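Local atomic coordinates of nicotinamide-nucleotide adenylyltransferase NadR family / Ribosylnicotinamide kinase (Lactococcus lactis subsp. cremoris, PDB entry 6GYE), a protein that probably phosphorylates nicotinamide riboside, which it binds, and probably adenylylates the resulting mononucleotide on the way to NAD+. Residues F179-G187 against N252-I263. Sequence-based numbering, arbitrary orientation.
Sequences FSKVVTVMG and NQGIVFLDTDAI. With NNR (Nicotinamide riboside), chain I.
Asn252 reaches across from the loop ahead of strand 255-259 and donates ND2 to Ser180 OG (3.2 Å), almost straight and in its amide plane, while its OD1 takes Gly254 N at 2.6 Å in an Asx turn. ND2 also bonds Val247 O, at the end of helix 229-247. With an alanine here, Ser180 OG and Val247 O would probably lose their amide donor and Gly254 N its acceptor, leaving the turn free to shift. Beyond this start, strands 181-187 and 255-259 run parallel, joined by a ladder from Lys181 N on Gly254 O to Thr260 N on Val185 O; Val183 N meets Val256 O with an N-H...O angle of 175°. On one face Val183 lies alongside Phe257, CB 3.7 Å from ring atom CD2, with Phe257 also packing on Leu200 and Ala201 of helix 193-203. On the other, Leu258 CD1 meets Val182 CG1 at 3.6 Å and nicotinamide riboside N7 at 3.3 Å, linking this face to the nucleoside pocket. With OG1 set beside its backbone N (chi1 -58°), Thr184 rests that hydroxyl on Leu258 CD1, buried without a polar partner. Further along, Met186 CE lies 3.3 Å from Asp261 OD1, which accepts from Val264 N; Asp261 is the N-cap of helix 262-272. Asp259 forms a salt bridge with Lys193 and a hydrogen bond with Thr194 OG1, near a bound sulfate. Central strand 181-187, leading into a probable Walker A loop, and edge strand 255-259, ending in Asp259, are characteristic of a P-loop kinase core.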
loop_
_atom_site.group_PDB
_atom_site.type_symbol
_atom_site.label_atom_id
_atom_site.label_comp_id
_atom_site.label_asym_id
_atom_site.label_seq_id
_atom_site.Cartn_x
_atom_site.Cartn_y
_atom_site.Cartn_z
ATOM N N PHE A 179 2.107 -1.749 2.370
ATOM C CA PHE A 179 3.123 -2.651 2.916
ATOM C C PHE A 179 3.134 -4.008 2.239
ATOM O O PHE A 179 3.894 -4.892 2.648
ATOM C CB PHE A 179 2.923 -2.836 4.419
ATOM C CG PHE A 179 3.253 -1.618 5.216
ATOM C CD1 PHE A 179 4.566 -1.274 5.463
ATOM C CD2 PHE A 179 2.248 -0.794 5.684
ATOM C CE1 PHE A 179 4.867 -0.134 6.186
ATOM C CE2 PHE A 179 2.546 0.348 6.401
ATOM C CZ PHE A 179 3.846 0.679 6.655
ATOM N N SER A 180 2.276 -4.205 1.247
ATOM C CA SER A 180 2.136 -5.513 0.633
ATOM C C SER A 180 3.362 -5.848 -0.209
ATOM O O SER A 180 3.937 -4.979 -0.869
ATOM C CB SER A 180 0.866 -5.551 -0.220
ATOM O OG SER A 180 0.711 -6.849 -0.719
ATOM N N LYS A 181 3.789 -7.106 -0.143
ATOM C CA LYS A 181 4.745 -7.639 -1.104
ATOM C C LYS A 181 4.017 -8.082 -2.373
ATOM O O LYS A 181 2.918 -8.641 -2.310
ATOM C CB LYS A 181 5.499 -8.810 -0.481
ATOM C CG LYS A 181 6.543 -8.407 0.595
ATOM C CD LYS A 181 7.810 -7.931 -0.035
ATOM C CE LYS A 181 8.909 -7.637 1.000
ATOM N NZ LYS A 181 8.443 -6.572 1.922
ATOM N N VAL A 182 4.642 -7.866 -3.526
ATOM C CA VAL A 182 3.991 -8.120 -4.812
ATOM C C VAL A 182 4.951 -8.912 -5.700
ATOM O O VAL A 182 6.075 -8.467 -5.957
ATOM C CB VAL A 182 3.558 -6.808 -5.498
ATOM C CG1 VAL A 182 2.925 -7.067 -6.876
ATOM C CG2 VAL A 182 2.587 -6.016 -4.606
ATOM N N VAL A 183 4.504 -10.080 -6.158
ATOM C CA VAL A 183 5.232 -10.933 -7.096
ATOM C C VAL A 183 4.453 -10.964 -8.401
ATOM O O VAL A 183 3.278 -11.349 -8.410
ATOM C CB VAL A 183 5.378 -12.364 -6.552
ATOM C CG1 VAL A 183 6.148 -13.240 -7.537
ATOM C CG2 VAL A 183 6.005 -12.362 -5.192
ATOM N N THR A 184 5.107 -10.609 -9.505
ATOM C CA THR A 184 4.461 -10.583 -10.812
ATOM C C THR A 184 5.118 -11.604 -11.727
ATOM O O THR A 184 6.347 -11.658 -11.817
ATOM C CB THR A 184 4.544 -9.186 -11.441
ATOM O OG1 THR A 184 3.939 -8.226 -10.568
ATOM C CG2 THR A 184 3.813 -9.169 -12.783
ATOM N N VAL A 185 4.308 -12.403 -12.406
ATOM C CA VAL A 185 4.812 -13.408 -13.339
ATOM C C VAL A 185 4.624 -12.899 -14.763
ATOM O O VAL A 185 3.568 -12.359 -15.109
ATOM C CB VAL A 185 4.104 -14.761 -13.133
ATOM C CG1 VAL A 185 4.609 -15.768 -14.136
ATOM C CG2 VAL A 185 4.300 -15.260 -11.701
ATOM N N MET A 186 5.644 -13.068 -15.589
ATOM C CA MET A 186 5.658 -12.570 -16.961
ATOM C C MET A 186 6.157 -13.659 -17.907
ATOM O O MET A 186 7.049 -14.440 -17.559
ATOM C CB MET A 186 6.556 -11.315 -17.087
ATOM C CG MET A 186 6.164 -10.139 -16.179
ATOM S SD MET A 186 7.172 -8.666 -16.530
ATOM C CE MET A 186 6.556 -7.524 -15.280
ATOM N N GLY A 187 5.592 -13.707 -19.104
ATOM C CA GLY A 187 5.995 -14.708 -20.073
ATOM C C GLY A 187 5.049 -14.729 -21.249
ATOM O O GLY A 187 3.972 -14.122 -21.228
ATOM N N ASN A 252 -5.689 -10.820 1.257
ATOM C CA ASN A 252 -4.256 -10.554 1.298
ATOM C C ASN A 252 -3.712 -10.806 2.699
ATOM O O ASN A 252 -4.188 -10.219 3.679
ATOM C CB ASN A 252 -3.993 -9.108 0.876
ATOM C CG ASN A 252 -2.520 -8.816 0.657
ATOM O OD1 ASN A 252 -1.656 -9.627 0.987
ATOM N ND2 ASN A 252 -2.229 -7.650 0.097
ATOM N N GLN A 253 -2.730 -11.698 2.798
ATOM C CA GLN A 253 -2.033 -11.936 4.049
ATOM C C GLN A 253 -0.662 -11.287 4.076
ATOM O O GLN A 253 0.057 -11.462 5.050
ATOM C CB GLN A 253 -1.905 -13.442 4.331
ATOM C CG GLN A 253 -3.213 -14.169 4.199
ATOM C CD GLN A 253 -3.228 -15.557 4.824
ATOM O OE1 GLN A 253 -4.197 -15.930 5.480
ATOM N NE2 GLN A 253 -2.172 -16.327 4.610
ATOM N N GLY A 254 -0.298 -10.522 3.048
ATOM C CA GLY A 254 0.964 -9.810 3.048
ATOM C C GLY A 254 1.758 -10.002 1.775
ATOM O O GLY A 254 2.722 -9.271 1.521
ATOM N N ILE A 255 1.342 -10.962 0.945
ATOM C CA ILE A 255 2.000 -11.260 -0.323
ATOM C C ILE A 255 0.918 -11.552 -1.357
ATOM O O ILE A 255 0.021 -12.357 -1.092
ATOM C CB ILE A 255 2.940 -12.479 -0.179
ATOM C CG1 ILE A 255 3.879 -12.296 1.022
ATOM C CG2 ILE A 255 3.717 -12.727 -1.482
ATOM C CD1 ILE A 255 4.913 -13.408 1.216
ATOM N N VAL A 256 1.013 -10.940 -2.550
ATOM C CA VAL A 256 0.078 -11.247 -3.634
ATOM C C VAL A 256 0.841 -11.595 -4.908
ATOM O O VAL A 256 1.963 -11.137 -5.137
ATOM C CB VAL A 256 -0.928 -10.103 -3.907
ATOM C CG1 VAL A 256 -1.531 -9.609 -2.602
ATOM C CG2 VAL A 256 -0.269 -8.987 -4.650
ATOM N N PHE A 257 0.217 -12.420 -5.743
ATOM C CA PHE A 257 0.803 -12.879 -6.995
ATOM C C PHE A 257 -0.016 -12.345 -8.159
ATOM O O PHE A 257 -1.247 -12.430 -8.147
ATOM C CB PHE A 257 0.883 -14.404 -7.044
ATOM C CG PHE A 257 1.878 -14.978 -6.081
ATOM C CD1 PHE A 257 1.536 -15.200 -4.743
ATOM C CD2 PHE A 257 3.160 -15.285 -6.503
ATOM C CE1 PHE A 257 2.461 -15.719 -3.836
ATOM C CE2 PHE A 257 4.100 -15.820 -5.607
ATOM C CZ PHE A 257 3.744 -16.034 -4.265
ATOM N N LEU A 258 0.664 -11.762 -9.139
ATOM C CA LEU A 258 0.007 -11.126 -10.272
ATOM C C LEU A 258 0.352 -11.867 -11.557
ATOM O O LEU A 258 1.531 -12.075 -11.860
ATOM C CB LEU A 258 0.421 -9.655 -10.380
ATOM C CG LEU A 258 0.126 -8.790 -9.154
ATOM C CD1 LEU A 258 0.505 -7.340 -9.467
ATOM C CD2 LEU A 258 -1.363 -8.904 -8.718
ATOM N N ASP A 259 -0.678 -12.216 -12.333
ATOM C CA ASP A 259 -0.508 -12.890 -13.623
ATOM C C ASP A 259 -0.438 -11.818 -14.710
ATOM O O ASP A 259 -1.462 -11.389 -15.266
ATOM C CB ASP A 259 -1.647 -13.875 -13.873
ATOM C CG ASP A 259 -1.323 -14.876 -14.984
ATOM O OD1 ASP A 259 -0.314 -14.660 -15.691
ATOM O OD2 ASP A 259 -2.050 -15.888 -15.134
ATOM N N THR A 260 0.792 -11.380 -15.005
ATOM C CA THR A 260 1.133 -10.349 -15.996
ATOM C C THR A 260 0.683 -8.951 -15.574
ATOM O O THR A 260 -0.018 -8.776 -14.571
ATOM C CB THR A 260 0.578 -10.669 -17.407
ATOM O OG1 THR A 260 -0.815 -10.365 -17.489
ATOM C CG2 THR A 260 0.789 -12.114 -17.782
ATOM N N ASP A 261 1.100 -7.948 -16.335
ATOM C CA ASP A 261 0.930 -6.547 -15.963
ATOM C C ASP A 261 0.977 -5.703 -17.242
ATOM O O ASP A 261 0.940 -6.247 -18.351
ATOM C CB ASP A 261 2.032 -6.132 -14.988
ATOM C CG ASP A 261 3.345 -5.915 -15.698
ATOM O OD1 ASP A 261 3.639 -6.657 -16.668
ATOM O OD2 ASP A 261 4.055 -4.967 -15.326
ATOM N N ALA A 262 1.142 -4.380 -17.093
ATOM C CA ALA A 262 1.122 -3.513 -18.272
ATOM C C ALA A 262 2.378 -3.675 -19.127
ATOM O O ALA A 262 2.308 -3.523 -20.357
ATOM C CB ALA A 262 0.932 -2.049 -17.860
ATOM N N ILE A 263 3.521 -4.004 -18.517
ATOM C CA ILE A 263 4.728 -4.241 -19.311
ATOM C C ILE A 263 4.505 -5.395 -20.282
ATOM O O ILE A 263 4.874 -5.322 -21.459
ATOM C CB ILE A 263 5.941 -4.494 -18.395
ATOM C CG1 ILE A 263 6.295 -3.214 -17.649
ATOM C CG2 ILE A 263 7.138 -4.989 -19.207
ATOM C CD1 ILE A 263 7.539 -3.294 -16.876
HETATM O O2R NNR I . -4.399 -0.632 -6.227
HETATM C C2R NNR I . -3.031 -0.298 -5.957
HETATM C C3R NNR I . -2.875 1.073 -5.312
HETATM O O3R NNR I . -4.128 1.743 -5.123
HETATM C C4R NNR I . -1.996 1.884 -6.252
HETATM C C5R NNR I . -0.723 2.346 -5.556
HETATM O O5R NNR I . 0.094 3.066 -6.486
HETATM O O4R NNR I . -1.663 1.057 -7.369
HETATM C C1R NNR I . -2.248 -0.243 -7.261
HETATM N N1 NNR I . -1.196 -1.261 -7.247
HETATM C C2 NNR I . -0.935 -1.957 -8.362
HETATM C C6 NNR I . -0.508 -1.485 -6.120
HETATM C C5 NNR I . 0.496 -2.446 -6.079
HETATM C C4 NNR I . 0.786 -3.179 -7.221
HETATM C C3 NNR I . 0.059 -2.929 -8.376
HETATM C C7 NNR I . 0.342 -3.701 -9.629
HETATM O O7 NNR I . -0.531 -3.812 -10.474
HETATM N N7 NNR I . 1.547 -4.248 -9.788
#